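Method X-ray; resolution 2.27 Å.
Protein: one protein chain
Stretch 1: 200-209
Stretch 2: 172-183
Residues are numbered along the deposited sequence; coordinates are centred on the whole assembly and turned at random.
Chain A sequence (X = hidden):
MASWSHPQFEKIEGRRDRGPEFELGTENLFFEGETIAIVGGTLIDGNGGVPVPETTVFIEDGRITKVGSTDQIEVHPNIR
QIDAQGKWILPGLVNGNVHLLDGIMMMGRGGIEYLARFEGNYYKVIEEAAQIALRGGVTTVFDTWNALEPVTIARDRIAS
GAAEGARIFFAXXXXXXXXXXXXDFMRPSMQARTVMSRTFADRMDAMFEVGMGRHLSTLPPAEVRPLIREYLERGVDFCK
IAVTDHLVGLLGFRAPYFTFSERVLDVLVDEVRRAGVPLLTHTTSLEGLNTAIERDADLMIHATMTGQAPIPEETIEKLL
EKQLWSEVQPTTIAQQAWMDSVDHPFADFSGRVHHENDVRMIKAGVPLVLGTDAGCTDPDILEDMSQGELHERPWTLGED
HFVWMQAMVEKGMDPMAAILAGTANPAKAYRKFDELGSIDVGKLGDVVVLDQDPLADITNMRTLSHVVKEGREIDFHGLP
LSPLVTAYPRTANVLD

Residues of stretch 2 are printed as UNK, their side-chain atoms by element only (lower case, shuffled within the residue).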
ATOM      1  N   PHE A 200     -13.967  13.581  -7.030  1.00 31.47           N
ATOM      2  CA  PHE A 200     -15.117  12.772  -6.558  1.00 30.23           C
ATOM      3  C   PHE A 200     -15.011  12.515  -5.057  1.00 27.28           C
ATOM      4  O   PHE A 200     -15.963  12.661  -4.331  1.00 30.06           O
ATOM      5  CB  PHE A 200     -15.196  11.448  -7.307  1.00 31.02           C
ATOM      6  CG  PHE A 200     -16.369  10.581  -6.903  1.00 28.61           C
ATOM      7  CD1 PHE A 200     -17.658  11.077  -6.915  1.00 31.24           C
ATOM      8  CD2 PHE A 200     -16.173   9.289  -6.513  1.00 29.98           C
ATOM      9  CE1 PHE A 200     -18.728  10.299  -6.520  1.00 33.52           C
ATOM     10  CE2 PHE A 200     -17.234   8.490  -6.132  1.00 30.51           C
ATOM     11  CZ  PHE A 200     -18.513   8.991  -6.146  1.00 32.62           C
ATOM     12  N   ALA A 201     -13.818  12.178  -4.597  1.00 28.98           N
ATOM     13  CA  ALA A 201     -13.597  11.948  -3.167  1.00 29.54           C
ATOM     14  C   ALA A 201     -13.940  13.185  -2.336  1.00 31.68           C
ATOM     15  O   ALA A 201     -14.595  13.089  -1.309  1.00 33.74           O
ATOM     16  CB  ALA A 201     -12.175  11.529  -2.904  1.00 29.73           C
ATOM     17  N   ASP A 202     -13.562  14.358  -2.828  1.00 30.26           N
ATOM     18  CA  ASP A 202     -13.863  15.613  -2.111  1.00 30.54           C
ATOM     19  C   ASP A 202     -15.338  15.906  -2.098  1.00 28.28           C
ATOM     20  O   ASP A 202     -15.903  16.390  -1.123  1.00 33.31           O
ATOM     21  CB  ASP A 202     -13.099  16.822  -2.719  1.00 31.03           C
ATOM     22  CG  ASP A 202     -11.624  16.796  -2.418  1.00 32.26           C
ATOM     23  OD1 ASP A 202     -11.160  16.011  -1.560  1.00 35.29           O
ATOM     24  OD2 ASP A 202     -10.870  17.541  -3.070  1.00 40.18           O
ATOM     25  N   ARG A 203     -15.976  15.663  -3.213  1.00 30.80           N
ATOM     26  CA  ARG A 203     -17.426  15.946  -3.305  1.00 31.30           C
ATOM     27  C   ARG A 203     -18.213  15.047  -2.337  1.00 29.71           C
ATOM     28  O   ARG A 203     -19.161  15.476  -1.703  1.00 30.77           O
ATOM     29  CB  ARG A 203     -17.911  15.774  -4.758  1.00 32.71           C
ATOM     30  CG  ARG A 203     -19.406  16.051  -4.944  1.00 32.56           C
ATOM     31  CD  ARG A 203     -19.770  16.230  -6.380  1.00 30.23           C
ATOM     32  NE  ARG A 203     -19.766  14.971  -7.135  1.00 33.46           N
ATOM     33  CZ  ARG A 203     -18.905  14.639  -8.103  1.00 31.04           C
ATOM     34  NH1 ARG A 203     -17.857  15.396  -8.406  1.00 28.35           N
ATOM     35  NH2 ARG A 203     -19.058  13.489  -8.755  1.00 31.32           N
ATOM     36  N   MET A 204     -17.769  13.807  -2.205  1.00 30.49           N
ATOM     37  CA  MET A 204     -18.425  12.865  -1.299  1.00 32.52           C
ATOM     38  C   MET A 204     -18.141  13.206   0.148  1.00 34.53           C
ATOM     39  O   MET A 204     -19.052  13.221   0.989  1.00 36.21           O
ATOM     40  CB  MET A 204     -17.976  11.425  -1.561  1.00 32.94           C
ATOM     41  CG  MET A 204     -18.401  10.862  -2.905  1.00 35.95           C
ATOM     42  SD  MET A 204     -20.195  10.738  -3.130  1.00 35.74           S
ATOM     43  CE  MET A 204     -20.573  12.252  -4.001  1.00 35.37           C
ATOM     44  N   ASP A 205     -16.885  13.470   0.463  1.00 29.17           N
ATOM     45  CA  ASP A 205     -16.578  13.908   1.832  1.00 31.31           C
ATOM     46  C   ASP A 205     -17.408  15.141   2.230  1.00 32.13           C
ATOM     47  O   ASP A 205     -17.895  15.239   3.364  1.00 32.55           O
ATOM     48  CB  ASP A 205     -15.088  14.199   1.995  1.00 32.00           C
ATOM     49  CG  ASP A 205     -14.268  12.887   2.127  1.00 37.40           C
ATOM     50  OD1 ASP A 205     -14.898  11.816   2.345  1.00 36.60           O
ATOM     51  OD2 ASP A 205     -13.016  12.925   2.039  1.00 36.13           O
ATOM     52  N   ALA A 206     -17.551  16.095   1.315  1.00 28.19           N
ATOM     53  CA  ALA A 206     -18.293  17.343   1.647  1.00 29.94           C
ATOM     54  C   ALA A 206     -19.763  17.088   1.914  1.00 28.81           C
ATOM     55  O   ALA A 206     -20.346  17.668   2.826  1.00 30.04           O
ATOM     56  CB  ALA A 206     -18.140  18.361   0.552  1.00 29.09           C
ATOM     57  N   MET A 207     -20.373  16.172   1.190  1.00 31.38           N
ATOM     58  CA  MET A 207     -21.804  15.915   1.465  1.00 32.58           C
ATOM     59  C   MET A 207     -22.055  15.133   2.777  1.00 31.78           C
ATOM     60  O   MET A 207     -23.136  15.226   3.361  1.00 34.23           O
ATOM     61  CB  MET A 207     -22.532  15.297   0.270  1.00 36.65           C
ATOM     62  CG  MET A 207     -22.345  13.819   0.045  1.00 42.59           C
ATOM     63  SD  MET A 207     -23.603  13.165  -1.092  1.00 46.91           S
ATOM     64  CE  MET A 207     -23.168  11.433  -0.822  1.00 46.52           C
ATOM     65  N   PHE A 208     -21.069  14.389   3.266  1.00 28.69           N
ATOM     66  CA  PHE A 208     -21.184  13.791   4.606  1.00 31.03           C
ATOM     67  C   PHE A 208     -20.786  14.735   5.749  1.00 32.14           C
ATOM     68  O   PHE A 208     -21.445  14.787   6.788  1.00 36.15           O
ATOM     69  CB  PHE A 208     -20.374  12.485   4.703  1.00 29.92           C
ATOM     70  CG  PHE A 208     -21.039  11.341   4.019  1.00 30.54           C
ATOM     71  CD1 PHE A 208     -22.017  10.601   4.662  1.00 31.93           C
ATOM     72  CD2 PHE A 208     -20.745  11.050   2.704  1.00 29.82           C
ATOM     73  CE1 PHE A 208     -22.646   9.550   4.017  1.00 32.25           C
ATOM     74  CE2 PHE A 208     -21.369  10.015   2.054  1.00 30.44           C
ATOM     75  CZ  PHE A 208     -22.316   9.253   2.704  1.00 30.21           C
ATOM     76  N   GLU A 209     -19.667  15.431   5.571  1.00 33.17           N
ATOM     77  CA  GLU A 209     -19.091  16.255   6.657  1.00 34.46           C
ATOM     78  C   GLU A 209     -19.884  17.522   6.919  1.00 34.47           C
ATOM     79  O   GLU A 209     -20.041  17.945   8.061  1.00 33.17           O
ATOM     80  CB  GLU A 209     -17.663  16.642   6.340  1.00 35.10           C
ATOM     81  CG  GLU A 209     -16.654  15.499   6.388  1.00 37.54           C
ATOM     82  CD  GLU A 209     -15.253  15.950   5.996  1.00 36.78           C
ATOM     83  OE1 GLU A 209     -15.053  17.150   5.774  1.00 38.41           O
ATOM     84  OE2 GLU A 209     -14.339  15.112   5.894  1.00 39.21           O
ATOM     85  N   UNK A 172     -27.673  13.578  11.046  1.00 33.16           N
ATOM     86  CA  UNK A 172     -26.813  14.066   9.951  1.00 34.09           C
ATOM     87  C   UNK A 172     -25.445  13.428  10.103  1.00 35.64           C
ATOM     88  O   UNK A 172     -25.308  12.203  10.149  1.00 35.53           O
ATOM     89  N   UNK A 173     -24.432  14.255  10.285  1.00 36.43           N
ATOM     90  CA  UNK A 173     -23.062  13.724  10.447  1.00 33.86           C
ATOM     91  C   UNK A 173     -22.678  13.550  11.910  1.00 31.19           C
ATOM     92  O   UNK A 173     -23.421  13.857  12.818  1.00 32.12           O
ATOM     93  o   UNK A 173     -20.780  13.895   9.679  1.00 36.73           O
ATOM     94  c   UNK A 173     -22.025  14.591   9.745  1.00 34.72           C
ATOM     95  c   UNK A 173     -21.830  15.916  10.466  1.00 33.88           C
ATOM     96  N   UNK A 174     -21.522  12.973  12.100  1.00 32.56           N
ATOM     97  CA  UNK A 174     -20.905  12.826  13.402  1.00 35.82           C
ATOM     98  C   UNK A 174     -19.948  13.997  13.564  1.00 33.68           C
ATOM     99  O   UNK A 174     -18.975  14.148  12.793  1.00 27.01           O
ATOM    100  c   UNK A 174     -20.027  11.600  13.443  1.00 45.51           C
ATOM    101  c   UNK A 174     -20.162  10.612  14.561  1.00 55.10           C
ATOM    102  c   UNK A 174     -18.826  10.350  15.178  1.00 57.96           C
ATOM    103  c   UNK A 174     -20.644   9.323  13.903  1.00 61.35           C
ATOM    104  N   UNK A 175     -20.221  14.811  14.555  1.00 30.70           N
ATOM    105  CA  UNK A 175     -19.482  16.025  14.700  1.00 30.55           C
ATOM    106  C   UNK A 175     -18.036  15.666  15.023  1.00 29.02           C
ATOM    107  O   UNK A 175     -17.750  15.075  16.059  1.00 28.70           O
ATOM    108  c   UNK A 175     -21.853  17.857  14.258  1.00 34.35           C
ATOM    109  c   UNK A 175     -19.238  18.197  15.916  1.00 29.74           C
ATOM    110  c   UNK A 175     -20.050  16.917  15.805  1.00 30.64           C
ATOM    111  c   UNK A 175     -21.533  17.229  15.582  1.00 31.60           C
ATOM    112  N   UNK A 176     -17.134  16.134  14.152  1.00 29.08           N
ATOM    113  CA  UNK A 176     -15.698  15.976  14.352  1.00 30.42           C
ATOM    114  C   UNK A 176     -15.099  14.763  13.669  1.00 29.13           C
ATOM    115  O   UNK A 176     -13.935  14.438  13.868  1.00 26.34           O
ATOM    116  N   UNK A 177     -15.918  14.068  12.888  1.00 31.25           N
ATOM    117  CA  UNK A 177     -15.424  12.902  12.153  1.00 29.81           C
ATOM    118  C   UNK A 177     -15.256  13.274  10.711  1.00 28.73           C
ATOM    119  O   UNK A 177     -16.044  14.021  10.121  1.00 27.32           O
ATOM    120  c   UNK A 177     -15.834  10.390  11.686  1.00 39.24           C
ATOM    121  s   UNK A 177     -16.997   9.003  11.635  1.00 40.70           S
ATOM    122  c   UNK A 177     -16.404  11.713  12.260  1.00 33.96           C
ATOM    123  c   UNK A 177     -18.190   9.553  10.429  1.00 35.68           C
ATOM    124  N   UNK A 178     -14.276  12.668  10.089  1.00 29.18           N
ATOM    125  CA  UNK A 178     -14.098  12.831   8.637  1.00 32.97           C
ATOM    126  C   UNK A 178     -15.114  12.020   7.829  1.00 33.76           C
ATOM    127  O   UNK A 178     -15.814  11.160   8.357  1.00 35.59           O
ATOM    128  N   UNK A 179     -15.185  12.339   6.550  1.00 31.79           N
ATOM    129  CA  UNK A 179     -16.068  11.668   5.611  1.00 31.25           C
ATOM    130  C   UNK A 179     -15.452  10.351   5.167  1.00 31.01           C
ATOM    131  O   UNK A 179     -14.359   9.975   5.608  1.00 28.33           O
ATOM    132  N   UNK A 180     -16.150   9.648   4.286  1.00 29.02           N
ATOM    133  CA  UNK A 180     -15.782   8.267   3.892  1.00 30.46           C
ATOM    134  C   UNK A 180     -14.491   8.141   3.121  1.00 31.33           C
ATOM    135  O   UNK A 180     -13.979   7.037   3.007  1.00 30.71           O
ATOM    136  c   UNK A 180     -16.958   7.806   3.033  1.00 28.60           C
ATOM    137  c   UNK A 180     -17.412  10.079   3.670  1.00 30.05           C
ATOM    138  c   UNK A 180     -17.612   9.085   2.567  1.00 31.54           C
ATOM    139  N   UNK A 181     -13.927   9.230   2.616  1.00 31.63           N
ATOM    140  CA  UNK A 181     -12.622   9.112   1.903  1.00 30.76           C
ATOM    141  C   UNK A 181     -11.487   9.800   2.679  1.00 30.56           C
ATOM    142  O   UNK A 181     -10.508  10.248   2.157  1.00 32.31           O
ATOM    143  c   UNK A 181     -12.767   9.532   0.478  1.00 29.02           C
ATOM    144  c   UNK A 181     -15.988   8.490  -1.169  1.00 30.33           C
ATOM    145  c   UNK A 181     -13.604   7.361  -0.372  1.00 33.07           C
ATOM    146  c   UNK A 181     -13.798   8.721  -0.221  1.00 32.91           C
ATOM    147  c   UNK A 181     -14.591   6.577  -0.950  1.00 32.93           C
ATOM    148  c   UNK A 181     -15.019   9.274  -0.607  1.00 29.33           C
ATOM    149  c   UNK A 181     -15.766   7.143  -1.348  1.00 30.16           C
ATOM    150  N   UNK A 182     -11.619   9.652   3.966  1.00 32.67           N
ATOM    151  CA  UNK A 182     -10.803  10.268   4.979  1.00 34.69           C
ATOM    152  C   UNK A 182     -10.130   9.124   5.763  1.00 35.05           C
ATOM    153  O   UNK A 182     -10.436   7.965   5.574  1.00 37.27           O
ATOM    154  c   UNK A 182     -11.807  11.044   5.842  1.00 34.92           C
ATOM    155  c   UNK A 182     -11.643  10.823   7.229  1.00 34.27           C
ATOM    156  o   UNK A 182     -11.760  12.415   5.502  1.00 39.04           O
ATOM    157  N   UNK A 183      -9.222   9.460   6.649  1.00 33.95           N
ATOM    158  CA  UNK A 183      -8.567   8.474   7.515  1.00 32.60           C
ATOM    159  C   UNK A 183      -9.501   7.678   8.394  1.00 31.07           C
ATOM    160  O   UNK A 183      -9.205   6.534   8.805  1.00 33.92           O
TER

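Position 172 has no side-chain atoms, so it is Gly172; its positive phi of 80° by itself favours glycine. Position 173 carries three side-chain atoms, a carbon bearing one oxygen and one carbon. Its CA-to-CB bond points toward the helix of stretch 1, where CB lies 3.0 Å from the backbone O of Phe208 and the terminal carbon of 173 lies 3.6 Å from Glu209 O. This is Thr173, a small branched side chain that fits the close approach to the helix backbone.

Position 174 has four carbons forked at the second, the pattern of Leu174. Position 175 also has four, but forked at the first, with one arm two carbons long: Ile175. Both are buried without touching stretch 1, as suits aliphatic side chains. Position 176 has no side-chain atoms and is Gly176, at phi 94° and psi 6°, where a CB would be jammed against the carbonyl O of Ile175. It occupies the third place of a type II turn, a classic glycine site. At 177 the chain is unbranched, two carbons, a sulfur and a terminal carbon, and the backbone O lies 4.1 Å from Glu209 CG; hence Met177, a flexible apolar chain suited to a buried site. It closes the turn, its N donating to Leu174 O at 3.1 Å.

Position 178 is bare, its CA 3.6 Å from Glu209 OE2: Gly178, where a CB would clash with a side-chain carbon of position 182. Position 179 is bare as well, its CA 4.4 Å from the CA of Asp205, the nearest approach of the backbones. An ideal CB would point toward the helix and sit 2.6 Å from Asp205 OD1, a clash, so the missing side chain of Gly179 permits the approach. Gly179 N donates to Glu209 OE2 at 3.0 Å.

At 180 three carbons close a ring onto the backbone N, and one ring carbon lies 3.6 Å from Phe208 CD2, which identifies Pro180. Its N, 3.2 Å from Asp205 OD1, has no hydrogen to share. Position 181 has one carbon followed by a six-carbon ring and no oxygen; a ring carbon lies 3.6 Å from Met204 CB, which sits at the ring's edge, and CB of 181 lies 4.0 Å from Ala201 CB. This is Phe181, the residue of stretch 2 most covered by the helix, and its apolar bulk suits these neighbours. Position 182 has a carbon bearing one oxygen and one carbon, the oxygen 3.7 Å from Asp205 OD2: Thr182, a small polar side chain suited to a partly exposed site near two carboxylates. Position 183 has no side-chain atoms and touches nothing of stretch 1; no atom of the helix lies near a would-be CB, so this contact does not explain Gly183.

The contact joins two acidic side chains to a loop that offers backbone NH groups. Asp205 OD1 accepts from Phe181 N at 2.8 Å, and Glu209, one helical turn later, accepts from Gly179 N. Between these two NH groups, proline presents carbon instead of a donor. Apolar packing of Pro180 against Phe208, and of Phe181 against Ala201 and Met204, contributes to the 484 Å² of buried surface.

Stretch 2, residues 172-183: GTLIGMGGPFTG
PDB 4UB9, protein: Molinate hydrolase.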